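Local coordinates for DNA polymerase III subunit beta (Caulobacter crescentus, PDB 5WCE), which probably tethers DNA polymerases and other proteins to DNA as a ring-shaped head-to-tail homodimer, giving them processivity, at residues Lys9-Arg14 and Phe65-Val70; Lys19-Val24 and Leu49-Thr54; Ile40-Glu45 and Gly72-Pro77. All blocks are in the same frame, centred on the assembly; numbering follows the deposited sequence.

Near the N terminus, strand 9-13 runs straight into helix 14-25, and all three contacts lie in the N-terminal domain. Interaction 1 closes a loop of 50 residues when 65-70 returns to 9-14. Nested within that loop, interaction 2 lays helix segment 19-24 on strand segment 49-54. Interaction 3, joining 40-45 to 72-77, crosses both others along the chain. Strands 39-45 and 48-54 are sheet neighbours, so interactions 2 and 3 share a sheet, and F51 packs on L42. A44 touches L10 and I68, bringing the sheet of interaction 1 against that of interaction 3; L49 meets L10 and I12, tying interactions 1 and 2.

Interaction 1: Lys9-Arg14 and Phe65-Val70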
ATOM      1  N   LYS A   9     -19.806  33.756  -6.768  1.00 30.08           N
ATOM      2  CA  LYS A   9     -20.154  33.647  -5.355  1.00 29.85           C
ATOM      3  C   LYS A   9     -21.263  32.644  -5.117  1.00 27.91           C
ATOM      4  O   LYS A   9     -22.388  32.799  -5.649  1.00 26.82           O
ATOM      5  CB  LYS A   9     -20.589  35.012  -4.783  1.00 31.73           C
ATOM      6  CG  LYS A   9     -21.080  34.992  -3.338  1.00 33.62           C
ATOM      7  CD  LYS A   9     -21.014  36.390  -2.721  1.00 36.63           C
ATOM      8  CE  LYS A   9     -22.234  36.787  -1.896  1.00 39.28           C
ATOM      9  NZ  LYS A   9     -22.339  36.080  -0.610  1.00 40.72           N
ATOM     10  N   LEU A  10     -20.988  31.669  -4.253  1.00 25.23           N
ATOM     11  CA  LEU A  10     -21.934  30.578  -4.017  1.00 24.46           C
ATOM     12  C   LEU A  10     -21.733  29.898  -2.710  1.00 24.61           C
ATOM     13  O   LEU A  10     -20.653  29.994  -2.111  1.00 24.35           O
ATOM     14  CB  LEU A  10     -21.844  29.542  -5.158  1.00 23.44           C
ATOM     15  CG  LEU A  10     -20.511  28.772  -5.256  1.00 22.92           C
ATOM     16  CD1 LEU A  10     -20.536  27.501  -4.420  1.00 22.75           C
ATOM     17  CD2 LEU A  10     -20.120  28.434  -6.677  1.00 23.02           C
ATOM     18  N   THR A  11     -22.748  29.154  -2.299  1.00 24.67           N
ATOM     19  CA  THR A  11     -22.668  28.278  -1.172  1.00 25.61           C
ATOM     20  C   THR A  11     -23.066  26.880  -1.644  1.00 25.86           C
ATOM     21  O   THR A  11     -23.982  26.750  -2.445  1.00 25.28           O
ATOM     22  CB  THR A  11     -23.550  28.786  -0.027  1.00 27.44           C
ATOM     23  OG1 THR A  11     -23.041  30.084   0.373  1.00 27.87           O
ATOM     24  CG2 THR A  11     -23.486  27.855   1.194  1.00 28.71           C
ATOM     25  N   ILE A  12     -22.368  25.866  -1.132  1.00 25.30           N
ATOM     26  CA  ILE A  12     -22.589  24.477  -1.493  1.00 24.94           C
ATOM     27  C   ILE A  12     -22.339  23.578  -0.296  1.00 26.26           C
ATOM     28  O   ILE A  12     -21.431  23.841   0.524  1.00 24.85           O
ATOM     29  CB  ILE A  12     -21.712  24.076  -2.721  1.00 23.62           C
ATOM     30  CG1 ILE A  12     -21.981  22.645  -3.144  1.00 22.88           C
ATOM     31  CG2 ILE A  12     -20.222  24.270  -2.453  1.00 22.97           C
ATOM     32  CD1 ILE A  12     -21.346  22.293  -4.454  1.00 22.43           C
ATOM     33  N   GLU A  13     -23.142  22.517  -0.181  1.00 27.54           N
ATOM     34  CA  GLU A  13     -22.948  21.560   0.904  1.00 29.40           C
ATOM     35  C   GLU A  13     -21.646  20.804   0.714  1.00 27.01           C
ATOM     36  O   GLU A  13     -21.309  20.396  -0.390  1.00 25.65           O
ATOM     37  CB  GLU A  13     -24.140  20.596   1.032  1.00 32.10           C
ATOM     38  CG  GLU A  13     -25.377  21.358   1.520  1.00 35.50           C
ATOM     39  CD  GLU A  13     -26.626  20.483   1.673  1.00 38.74           C
ATOM     40  OE1 GLU A  13     -26.691  19.327   1.164  1.00 41.06           O
ATOM     41  OE2 GLU A  13     -27.570  20.998   2.309  1.00 43.10           O
ATOM     42  N   ARG A  14     -20.928  20.611   1.822  1.00 27.25           N
ATOM     43  CA  ARG A  14     -19.639  19.891   1.816  1.00 26.01           C
ATOM     44  C   ARG A  14     -19.791  18.548   1.073  1.00 25.46           C
ATOM     45  O   ARG A  14     -18.985  18.255   0.213  1.00 23.74           O
ATOM     46  CB  ARG A  14     -19.103  19.685   3.239  1.00 26.98           C
ATOM     47  CG  ARG A  14     -17.889  18.752   3.298  1.00 27.28           C
ATOM     48  CD  ARG A  14     -17.502  18.425   4.729  1.00 29.38           C
ATOM     49  NE  ARG A  14     -16.435  17.444   4.732  1.00 29.85           N
ATOM     50  CZ  ARG A  14     -16.587  16.132   4.615  1.00 30.49           C
ATOM     51  NH1 ARG A  14     -17.782  15.574   4.499  1.00 31.10           N
ATOM     52  NH2 ARG A  14     -15.519  15.363   4.597  1.00 30.41           N
ATOM     53  N   PHE A  65     -25.539  20.556  -7.008  1.00 25.48           N
ATOM     54  CA  PHE A  65     -26.462  21.651  -6.666  1.00 26.21           C
ATOM     55  C   PHE A  65     -25.746  22.630  -5.753  1.00 25.77           C
ATOM     56  O   PHE A  65     -24.950  22.198  -4.896  1.00 24.95           O
ATOM     57  CB  PHE A  65     -27.687  21.098  -5.973  1.00 27.72           C
ATOM     58  CG  PHE A  65     -28.529  20.226  -6.864  1.00 28.88           C
ATOM     59  CD1 PHE A  65     -29.120  20.765  -8.026  1.00 29.72           C
ATOM     60  CD2 PHE A  65     -28.708  18.893  -6.558  1.00 29.51           C
ATOM     61  CE1 PHE A  65     -29.901  19.949  -8.853  1.00 31.06           C
ATOM     62  CE2 PHE A  65     -29.476  18.073  -7.398  1.00 31.48           C
ATOM     63  CZ  PHE A  65     -30.056  18.615  -8.535  1.00 31.05           C
ATOM     64  N   ALA A  66     -26.001  23.915  -5.972  1.00 25.50           N
ATOM     65  CA  ALA A  66     -25.423  24.973  -5.152  1.00 26.41           C
ATOM     66  C   ALA A  66     -26.338  26.185  -5.176  1.00 28.13           C
ATOM     67  O   ALA A  66     -27.112  26.376  -6.131  1.00 29.35           O
ATOM     68  CB  ALA A  66     -24.069  25.372  -5.677  1.00 25.46           C
ATOM     69  N   GLN A  67     -26.225  27.003  -4.140  1.00 29.74           N
ATOM     70  CA  GLN A  67     -26.892  28.283  -4.112  1.00 32.13           C
ATOM     71  C   GLN A  67     -25.962  29.360  -4.696  1.00 30.64           C
ATOM     72  O   GLN A  67     -24.938  29.755  -4.060  1.00 29.16           O
ATOM     73  CB  GLN A  67     -27.275  28.610  -2.679  1.00 35.89           C
ATOM     74  CG  GLN A  67     -28.153  29.833  -2.584  1.00 39.97           C
ATOM     75  CD  GLN A  67     -27.813  30.634  -1.360  1.00 45.16           C
ATOM     76  OE1 GLN A  67     -28.493  30.518  -0.328  1.00 51.24           O
ATOM     77  NE2 GLN A  67     -26.715  31.401  -1.437  1.00 46.84           N
ATOM     78  N   ILE A  68     -26.315  29.847  -5.892  1.00 29.39           N
ATOM     79  CA  ILE A  68     -25.457  30.717  -6.671  1.00 29.50           C
ATOM     80  C   ILE A  68     -25.939  32.157  -6.487  1.00 29.83           C
ATOM     81  O   ILE A  68     -27.033  32.503  -6.915  1.00 29.61           O
ATOM     82  CB  ILE A  68     -25.455  30.369  -8.167  1.00 30.42           C
ATOM     83  CG1 ILE A  68     -25.141  28.853  -8.448  1.00 30.71           C
ATOM     84  CG2 ILE A  68     -24.472  31.249  -8.917  1.00 30.56           C
ATOM     85  CD1 ILE A  68     -23.917  28.353  -7.791  1.00 30.38           C
ATOM     86  N   ASP A  69     -25.130  32.991  -5.846  1.00 29.97           N
ATOM     87  CA  ASP A  69     -25.449  34.394  -5.722  1.00 31.00           C
ATOM     88  C   ASP A  69     -24.952  35.147  -6.907  1.00 29.54           C
ATOM     89  O   ASP A  69     -25.648  36.021  -7.399  1.00 29.29           O
ATOM     90  CB  ASP A  69     -24.830  34.978  -4.480  1.00 32.55           C
ATOM     91  CG  ASP A  69     -25.296  34.318  -3.255  1.00 35.01           C
ATOM     92  OD1 ASP A  69     -26.483  33.956  -3.134  1.00 36.63           O
ATOM     93  OD2 ASP A  69     -24.445  34.172  -2.374  1.00 38.45           O
ATOM     94  N   VAL A  70     -23.757  34.822  -7.366  1.00 28.35           N
ATOM     95  CA  VAL A  70     -23.203  35.446  -8.545  1.00 28.56           C
ATOM     96  C   VAL A  70     -22.602  34.369  -9.436  1.00 27.83           C
ATOM     97  O   VAL A  70     -21.727  33.627  -8.985  1.00 28.73           O
ATOM     98  CB  VAL A  70     -22.122  36.476  -8.182  1.00 28.86           C
ATOM     99  CG1 VAL A  70     -21.542  37.105  -9.442  1.00 29.28           C
ATOM    100  CG2 VAL A  70     -22.681  37.558  -7.267  1.00 29.64           C
TER
HETATM  101  O   HOH W   1     -25.383  21.942  -2.092  1.00 31.77           O
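A classic beta bulge sets D69 and V70 together against K9, where strand 9-13 pairs antiparallel with strand 67-70. The K9 carbonyl takes two N-H groups: V70 N donates to K9 O at 3.0 Å, in the carbonyl plane on a lone pair, while D69 N reaches the same K9 O at 2.8 Å through a more bent bond, 140° at the hydrogen. K9 N returns a bond to V70 O. At the surface the lysine chain, bent at its last two torsions, crosses the aspartate obliquely, and K9 NZ forms a salt bridge with D69 OD2 at 3.3 Å, in which the hydrogen bond is weak. The aliphatic part of K9 also lies against D69, its CG touching both CB and OD2.

Beyond the bulge the pairing is regular. T11 N bonds Q67 O and Q67 N bonds T11 O, and L10 CA adds a CA-H...O contact of 3.1 Å to Q67 O. Within this chain, strand 67-70 is an edge strand of a five-stranded sheet, and strand 9-13 is bonded along its other side to strand 93-97; at D69 the chain turns a corner on its way to strand 72-77 of the second sheet. K9, T11, Q67 and V70 share one face. L10 and I68 share the other, side by side and pointing the same way, with L10 CB 3.6 Å from I68 CD1; both side chains reach A44 of strand 39-45, in the facing sheet. L10 CG sits between the backbone N and the carbonyl carbon (chi1 66°); beyond it, L10 CD2 lies 4.0 Å from I68 CD1. Farther along, A66 CB meets I12 CB at 4.0 Å, and a water accepts from E13 N and donates to F65 O, bridging the ends where direct pairing has stopped.

Interaction 2: Lys19-Val24 and Leu49-Thr54; sequences KALGHV and LSFSAT
This is helix-on-sheet packing in the core of the N-terminal domain: A20, L21 and V24 on one side of helix 14-25 lie on F51 and A53 of strand 48-54. The helix segment runs nearly parallel to the strand segment, 18° between their directions, with the axes 8.5 Å apart at closest approach. The F51 ring is at the centre of the contact. A20 CB sits over one ring face as a CH-pi contact, 3.5 Å from the F51 ring centroid and 21° off the normal, displaced toward the rim so that A20 CB is 3.3 Å from F51 CE1. The CA-CB bond of F51 points toward the helix, and CG stands anti to its own carbonyl carbon (chi1 -64°). L21 comes at the ring obliquely, its CD2 3.9 Å from F51 CE2, and also packs on L81, Y82 and V85 of helix 78-87.

One turn on from A20, V24 crosses F51 at about a right angle, its CG1 4.0 Å from F51 CB. V24 then meets the next inward residue of the strand, V24 CB standing 4.2 Å from A53 CB, while A53 CB also approaches the carbonyl oxygen V24 O at 3.5 Å. An alanine in place of F51 would keep the touch on V24 CG1 but would probably open a gap under A20 CB and L21 CD2 and take from L42 CD2 the ring carbon it packs on. The CB atoms of S50, S52 and T54 point away from the helix, so alternate residues of the strand face it. The side-chain contacts are made by aliphatic and aromatic carbons, with neither charge nor side-chain polar group meeting across them, which implies that close fit and exclusion of water, rather than directed bonds, probably hold these two segments together.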
ATOM      1  N   LYS A  19     -18.268  15.241  -3.345  1.00 23.87           N
ATOM      2  CA  LYS A  19     -18.638  14.172  -4.300  1.00 24.47           C
ATOM      3  C   LYS A  19     -18.177  14.537  -5.705  1.00 23.32           C
ATOM      4  O   LYS A  19     -17.526  13.727  -6.410  1.00 23.77           O
ATOM      5  CB  LYS A  19     -20.134  13.900  -4.221  1.00 26.57           C
ATOM      6  CG  LYS A  19     -20.677  12.880  -5.238  1.00 28.47           C
ATOM      7  CD  LYS A  19     -22.144  12.559  -4.963  1.00 31.51           C
ATOM      8  CE  LYS A  19     -22.972  12.399  -6.228  1.00 33.93           C
ATOM      9  NZ  LYS A  19     -24.261  11.747  -5.833  1.00 36.81           N
ATOM     10  N   ALA A  20     -18.475  15.770  -6.110  1.00 21.95           N
ATOM     11  CA  ALA A  20     -18.022  16.282  -7.410  1.00 21.86           C
ATOM     12  C   ALA A  20     -16.518  16.384  -7.590  1.00 21.52           C
ATOM     13  O   ALA A  20     -15.952  15.971  -8.640  1.00 20.52           O
ATOM     14  CB  ALA A  20     -18.687  17.614  -7.712  1.00 21.05           C
ATOM     15  N   LEU A  21     -15.860  16.973  -6.590  1.00 22.91           N
ATOM     16  CA  LEU A  21     -14.423  17.088  -6.586  1.00 23.51           C
ATOM     17  C   LEU A  21     -13.749  15.713  -6.686  1.00 23.78           C
ATOM     18  O   LEU A  21     -12.818  15.536  -7.489  1.00 24.92           O
ATOM     19  CB  LEU A  21     -13.914  17.804  -5.349  1.00 23.73           C
ATOM     20  CG  LEU A  21     -14.175  19.314  -5.270  1.00 24.04           C
ATOM     21  CD1 LEU A  21     -13.824  19.885  -3.898  1.00 24.14           C
ATOM     22  CD2 LEU A  21     -13.451  20.092  -6.331  1.00 24.16           C
ATOM     23  N   GLY A  22     -14.243  14.765  -5.899  1.00 24.29           N
ATOM     24  CA  GLY A  22     -13.720  13.405  -5.881  1.00 23.85           C
ATOM     25  C   GLY A  22     -13.866  12.734  -7.239  1.00 22.98           C
ATOM     26  O   GLY A  22     -12.971  12.080  -7.695  1.00 23.83           O
ATOM     27  N   HIS A  23     -14.997  12.913  -7.888  1.00 23.28           N
ATOM     28  CA  HIS A  23     -15.172  12.386  -9.224  1.00 22.93           C
ATOM     29  C   HIS A  23     -14.219  12.940 -10.292  1.00 23.67           C
ATOM     30  O   HIS A  23     -13.770  12.177 -11.156  1.00 22.93           O
ATOM     31  CB  HIS A  23     -16.581  12.645  -9.725  1.00 23.03           C
ATOM     32  CG  HIS A  23     -17.610  11.751  -9.131  1.00 23.58           C
ATOM     33  ND1 HIS A  23     -18.945  12.090  -9.083  1.00 23.65           N
ATOM     34  CD2 HIS A  23     -17.509  10.525  -8.571  1.00 23.97           C
ATOM     35  CE1 HIS A  23     -19.617  11.122  -8.482  1.00 23.65           C
ATOM     36  NE2 HIS A  23     -18.780  10.155  -8.192  1.00 22.97           N
ATOM     37  N   VAL A  24     -13.995  14.254 -10.308  1.00 23.08           N
ATOM     38  CA  VAL A  24     -13.201  14.835 -11.389  1.00 24.33           C
ATOM     39  C   VAL A  24     -11.684  14.844 -11.131  1.00 24.21           C
ATOM     40  O   VAL A  24     -10.908  14.805 -12.071  1.00 24.11           O
ATOM     41  CB  VAL A  24     -13.634  16.276 -11.793  1.00 23.63           C
ATOM     42  CG1 VAL A  24     -15.121  16.299 -12.137  1.00 23.91           C
ATOM     43  CG2 VAL A  24     -13.248  17.297 -10.725  1.00 24.00           C
ATOM     44  N   LEU A  49     -23.159  24.166  -9.753  1.00 24.64           N
ATOM     45  CA  LEU A  49     -21.741  24.335  -9.916  1.00 23.51           C
ATOM     46  C   LEU A  49     -21.249  23.162 -10.779  1.00 22.96           C
ATOM     47  O   LEU A  49     -21.444  21.998 -10.400  1.00 21.70           O
ATOM     48  CB  LEU A  49     -21.051  24.306  -8.552  1.00 23.30           C
ATOM     49  CG  LEU A  49     -19.535  24.539  -8.512  1.00 22.26           C
ATOM     50  CD1 LEU A  49     -19.144  25.771  -9.286  1.00 22.26           C
ATOM     51  CD2 LEU A  49     -19.061  24.621  -7.083  1.00 22.67           C
ATOM     52  N   SER A  50     -20.665  23.484 -11.928  1.00 23.08           N
ATOM     53  CA  SER A  50     -20.045  22.509 -12.822  1.00 23.10           C
ATOM     54  C   SER A  50     -18.556  22.450 -12.567  1.00 21.77           C
ATOM     55  O   SER A  50     -17.934  23.438 -12.136  1.00 20.37           O
ATOM     56  CB  SER A  50     -20.309  22.830 -14.285  1.00 24.21           C
ATOM     57  OG  SER A  50     -21.711  22.789 -14.527  1.00 26.61           O
ATOM     58  N   PHE A  51     -17.997  21.254 -12.802  1.00 21.58           N
ATOM     59  CA  PHE A  51     -16.612  20.927 -12.427  1.00 21.07           C
ATOM     60  C   PHE A  51     -16.048  20.242 -13.633  1.00 22.05           C
ATOM     61  O   PHE A  51     -16.767  19.375 -14.204  1.00 23.70           O
ATOM     62  CB  PHE A  51     -16.575  19.955 -11.283  1.00 21.31           C
ATOM     63  CG  PHE A  51     -17.144  20.465  -9.986  1.00 21.02           C
ATOM     64  CD1 PHE A  51     -18.525  20.406  -9.746  1.00 22.15           C
ATOM     65  CD2 PHE A  51     -16.321  20.875  -8.995  1.00 20.92           C
ATOM     66  CE1 PHE A  51     -19.056  20.811  -8.515  1.00 22.48           C
ATOM     67  CE2 PHE A  51     -16.832  21.279  -7.762  1.00 21.63           C
ATOM     68  CZ  PHE A  51     -18.200  21.261  -7.538  1.00 22.19           C
ATOM     69  N   SER A  52     -14.873  20.648 -14.093  1.00 21.58           N
ATOM     70  CA  SER A  52     -14.199  19.985 -15.219  1.00 21.05           C
ATOM     71  C   SER A  52     -12.707  19.828 -14.900  1.00 20.41           C
ATOM     72  O   SER A  52     -12.071  20.730 -14.323  1.00 19.73           O
ATOM     73  CB  SER A  52     -14.471  20.804 -16.488  1.00 23.48           C
ATOM     74  OG  SER A  52     -13.679  20.332 -17.523  1.00 30.64           O
ATOM     75  N   ALA A  53     -12.147  18.665 -15.226  1.00 19.34           N
ATOM     76  CA  ALA A  53     -10.717  18.471 -15.157  1.00 19.05           C
ATOM     77  C   ALA A  53     -10.265  17.658 -16.348  1.00 18.52           C
ATOM     78  O   ALA A  53     -11.055  16.885 -16.921  1.00 17.97           O
ATOM     79  CB  ALA A  53     -10.329  17.815 -13.857  1.00 18.61           C
ATOM     80  N   THR A  54      -9.015  17.834 -16.715  1.00 18.97           N
ATOM     81  CA  THR A  54      -8.473  17.140 -17.908  1.00 20.57           C
ATOM     82  C   THR A  54      -6.980  16.865 -17.838  1.00 21.41           C
ATOM     83  O   THR A  54      -6.232  17.549 -17.144  1.00 21.49           O
ATOM     84  CB  THR A  54      -8.737  18.010 -19.165  1.00 20.88           C
ATOM     85  OG1 THR A  54      -8.459  17.284 -20.365  1.00 21.73           O
ATOM     86  CG2 THR A  54      -7.912  19.297 -19.152  1.00 22.05           C
TER

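Interaction 3: Ile40-Glu45 and Gly72-Pro77; sequences ILLSAE and GQITAP
Three hydrogen-bonded antiparallel pairs, I40 with A76, L42 with I74 and A44 with G72, satisfy the facing backbone groups of both strands. I40 N bonds A76 O at 2.7 Å, and A76 N bonds I40 O in return. L42 N points nearly down the I74 carbonyl at 2.8 Å, and I74 N answers to L42 O. A44 N does likewise to G72 O at 2.7 Å, whereas G72 N meets a lone pair of A44 O at 3.0 Å. Between these pairs, T75 CA and Q73 CA each make a CA-H...O contact of 3.1 Å, to I40 O and L42 O respectively. L41 and S43 turn their own backbone bonds to S52 and S50 on the next strand. S43 OG gives Q73 OE1 a weak bond of 3.5 Å, and T75 OG1 is held by L119 O and N39 ND2. On the buried face L42 CB packs on I74 CG1. G72 has backbone angles at which a CB would jam against the preceding carbonyl. Such regular alternation is typical of antiparallel sheet; here it adds 72-77 as one outer strand, within this chain, of the sheet that continues through 48-54 and 58-65 into the central domain.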
ATOM      1  N   ILE A  40      -9.010  22.618 -11.589  1.00 19.23           N
ATOM      2  CA  ILE A  40     -10.398  22.340 -11.936  1.00 19.77           C
ATOM      3  C   ILE A  40     -11.024  23.626 -12.445  1.00 19.68           C
ATOM      4  O   ILE A  40     -10.841  24.686 -11.859  1.00 19.18           O
ATOM      5  CB  ILE A  40     -11.210  21.758 -10.746  1.00 21.12           C
ATOM      6  CG1 ILE A  40     -10.804  20.326 -10.480  1.00 22.13           C
ATOM      7  CG2 ILE A  40     -12.724  21.768 -11.001  1.00 21.47           C
ATOM      8  CD1 ILE A  40     -11.235  19.750  -9.119  1.00 23.08           C
ATOM      9  N   LEU A  41     -11.741  23.537 -13.553  1.00 18.72           N
ATOM     10  CA  LEU A  41     -12.635  24.600 -14.028  1.00 19.77           C
ATOM     11  C   LEU A  41     -13.958  24.529 -13.259  1.00 19.36           C
ATOM     12  O   LEU A  41     -14.690  23.514 -13.322  1.00 19.00           O
ATOM     13  CB  LEU A  41     -12.906  24.425 -15.525  1.00 21.03           C
ATOM     14  CG  LEU A  41     -13.924  25.420 -16.132  1.00 22.22           C
ATOM     15  CD1 LEU A  41     -13.403  26.846 -16.069  1.00 23.27           C
ATOM     16  CD2 LEU A  41     -14.231  24.968 -17.548  1.00 23.20           C
ATOM     17  N   LEU A  42     -14.252  25.595 -12.496  1.00 20.40           N
ATOM     18  CA  LEU A  42     -15.453  25.737 -11.696  1.00 21.14           C
ATOM     19  C   LEU A  42     -16.360  26.702 -12.476  1.00 22.04           C
ATOM     20  O   LEU A  42     -15.943  27.796 -12.820  1.00 21.22           O
ATOM     21  CB  LEU A  42     -15.133  26.291 -10.316  1.00 22.21           C
ATOM     22  CG  LEU A  42     -14.248  25.406  -9.434  1.00 23.31           C
ATOM     23  CD1 LEU A  42     -13.902  26.184  -8.162  1.00 24.59           C
ATOM     24  CD2 LEU A  42     -14.943  24.128  -9.038  1.00 23.44           C
ATOM     25  N   SER A  43     -17.571  26.271 -12.778  1.00 22.29           N
ATOM     26  CA  SER A  43     -18.460  27.109 -13.539  1.00 24.79           C
ATOM     27  C   SER A  43     -19.821  27.162 -12.823  1.00 24.26           C
ATOM     28  O   SER A  43     -20.537  26.156 -12.754  1.00 23.28           O
ATOM     29  CB  SER A  43     -18.520  26.563 -14.973  1.00 26.09           C
ATOM     30  OG  SER A  43     -19.478  27.312 -15.707  1.00 31.84           O
ATOM     31  N   ALA A  44     -20.159  28.328 -12.255  1.00 23.50           N
ATOM     32  CA  ALA A  44     -21.389  28.482 -11.487  1.00 24.05           C
ATOM     33  C   ALA A  44     -22.454  29.219 -12.305  1.00 25.65           C
ATOM     34  O   ALA A  44     -22.196  30.315 -12.809  1.00 25.07           O
ATOM     35  CB  ALA A  44     -21.137  29.246 -10.213  1.00 24.02           C
ATOM     36  N   GLU A  45     -23.640  28.657 -12.348  1.00 27.02           N
ATOM     37  CA  GLU A  45     -24.730  29.225 -13.132  1.00 30.86           C
ATOM     38  C   GLU A  45     -26.023  28.554 -12.705  1.00 29.77           C
ATOM     39  O   GLU A  45     -26.058  27.361 -12.523  1.00 28.25           O
ATOM     40  CB  GLU A  45     -24.469  28.974 -14.624  1.00 35.30           C
ATOM     41  CG  GLU A  45     -25.299  29.835 -15.554  1.00 40.62           C
ATOM     42  CD  GLU A  45     -25.224  29.350 -17.006  1.00 46.44           C
ATOM     43  OE1 GLU A  45     -24.305  28.567 -17.354  1.00 54.33           O
ATOM     44  OE2 GLU A  45     -26.094  29.720 -17.804  1.00 53.43           O
ATOM     45  N   GLY A  72     -20.384  32.666 -12.490  1.00 26.59           N
ATOM     46  CA  GLY A  72     -19.095  32.933 -13.082  1.00 27.92           C
ATOM     47  C   GLY A  72     -18.265  31.678 -13.155  1.00 28.58           C
ATOM     48  O   GLY A  72     -18.740  30.599 -12.756  1.00 29.23           O
ATOM     49  N   GLN A  73     -17.045  31.843 -13.655  1.00 29.82           N
ATOM     50  CA  GLN A  73     -16.109  30.728 -13.918  1.00 31.28           C
ATOM     51  C   GLN A  73     -14.711  31.056 -13.461  1.00 30.39           C
ATOM     52  O   GLN A  73     -14.201  32.151 -13.724  1.00 30.00           O
ATOM     53  CB  GLN A  73     -15.968  30.429 -15.407  1.00 33.87           C
ATOM     54  CG  GLN A  73     -17.186  29.924 -16.128  1.00 36.33           C
ATOM     55  CD  GLN A  73     -16.818  29.485 -17.531  1.00 38.56           C
ATOM     56  OE1 GLN A  73     -16.942  28.302 -17.881  1.00 39.87           O
ATOM     57  NE2 GLN A  73     -16.323  30.437 -18.335  1.00 40.53           N
ATOM     58  N   ILE A  74     -14.060  30.103 -12.823  1.00 29.08           N
ATOM     59  CA  ILE A  74     -12.663  30.262 -12.458  1.00 29.22           C
ATOM     60  C   ILE A  74     -11.991  28.905 -12.479  1.00 26.37           C
ATOM     61  O   ILE A  74     -12.694  27.897 -12.545  1.00 25.97           O
ATOM     62  CB  ILE A  74     -12.536  30.815 -11.035  1.00 31.39           C
ATOM     63  CG1 ILE A  74     -13.158  29.823 -10.045  1.00 31.73           C
ATOM     64  CG2 ILE A  74     -13.108  32.213 -10.918  1.00 34.76           C
ATOM     65  CD1 ILE A  74     -13.255  30.288  -8.634  1.00 34.57           C
ATOM     66  N   THR A  75     -10.665  28.884 -12.394  1.00 24.50           N
ATOM     67  CA  THR A  75      -9.965  27.624 -12.231  1.00 23.96           C
ATOM     68  C   THR A  75      -9.135  27.661 -10.961  1.00 22.86           C
ATOM     69  O   THR A  75      -8.597  28.732 -10.571  1.00 23.00           O
ATOM     70  CB  THR A  75      -9.081  27.186 -13.422  1.00 24.17           C
ATOM     71  OG1 THR A  75      -7.832  27.885 -13.407  1.00 25.68           O
ATOM     72  CG2 THR A  75      -9.826  27.420 -14.740  1.00 25.12           C
ATOM     73  N   ALA A  76      -9.049  26.503 -10.316  1.00 21.92           N
ATOM     74  CA  ALA A  76      -8.347  26.426  -9.037  1.00 22.59           C
ATOM     75  C   ALA A  76      -7.724  25.040  -8.849  1.00 21.79           C
ATOM     76  O   ALA A  76      -8.221  24.068  -9.449  1.00 20.66           O
ATOM     77  CB  ALA A  76      -9.350  26.747  -7.917  1.00 22.93           C
ATOM     78  N   PRO A  77      -6.648  24.937  -8.035  1.00 21.90           N
ATOM     79  CA  PRO A  77      -5.910  23.685  -7.905  1.00 21.89           C
ATOM     80  C   PRO A  77      -6.782  22.512  -7.422  1.00 21.30           C
ATOM     81  O   PRO A  77      -7.464  22.589  -6.410  1.00 20.42           O
ATOM     82  CB  PRO A  77      -4.757  24.015  -6.935  1.00 23.18           C
ATOM     83  CG  PRO A  77      -4.694  25.479  -6.895  1.00 23.89           C
ATOM     84  CD  PRO A  77      -6.033  26.016  -7.237  1.00 23.15           C
TER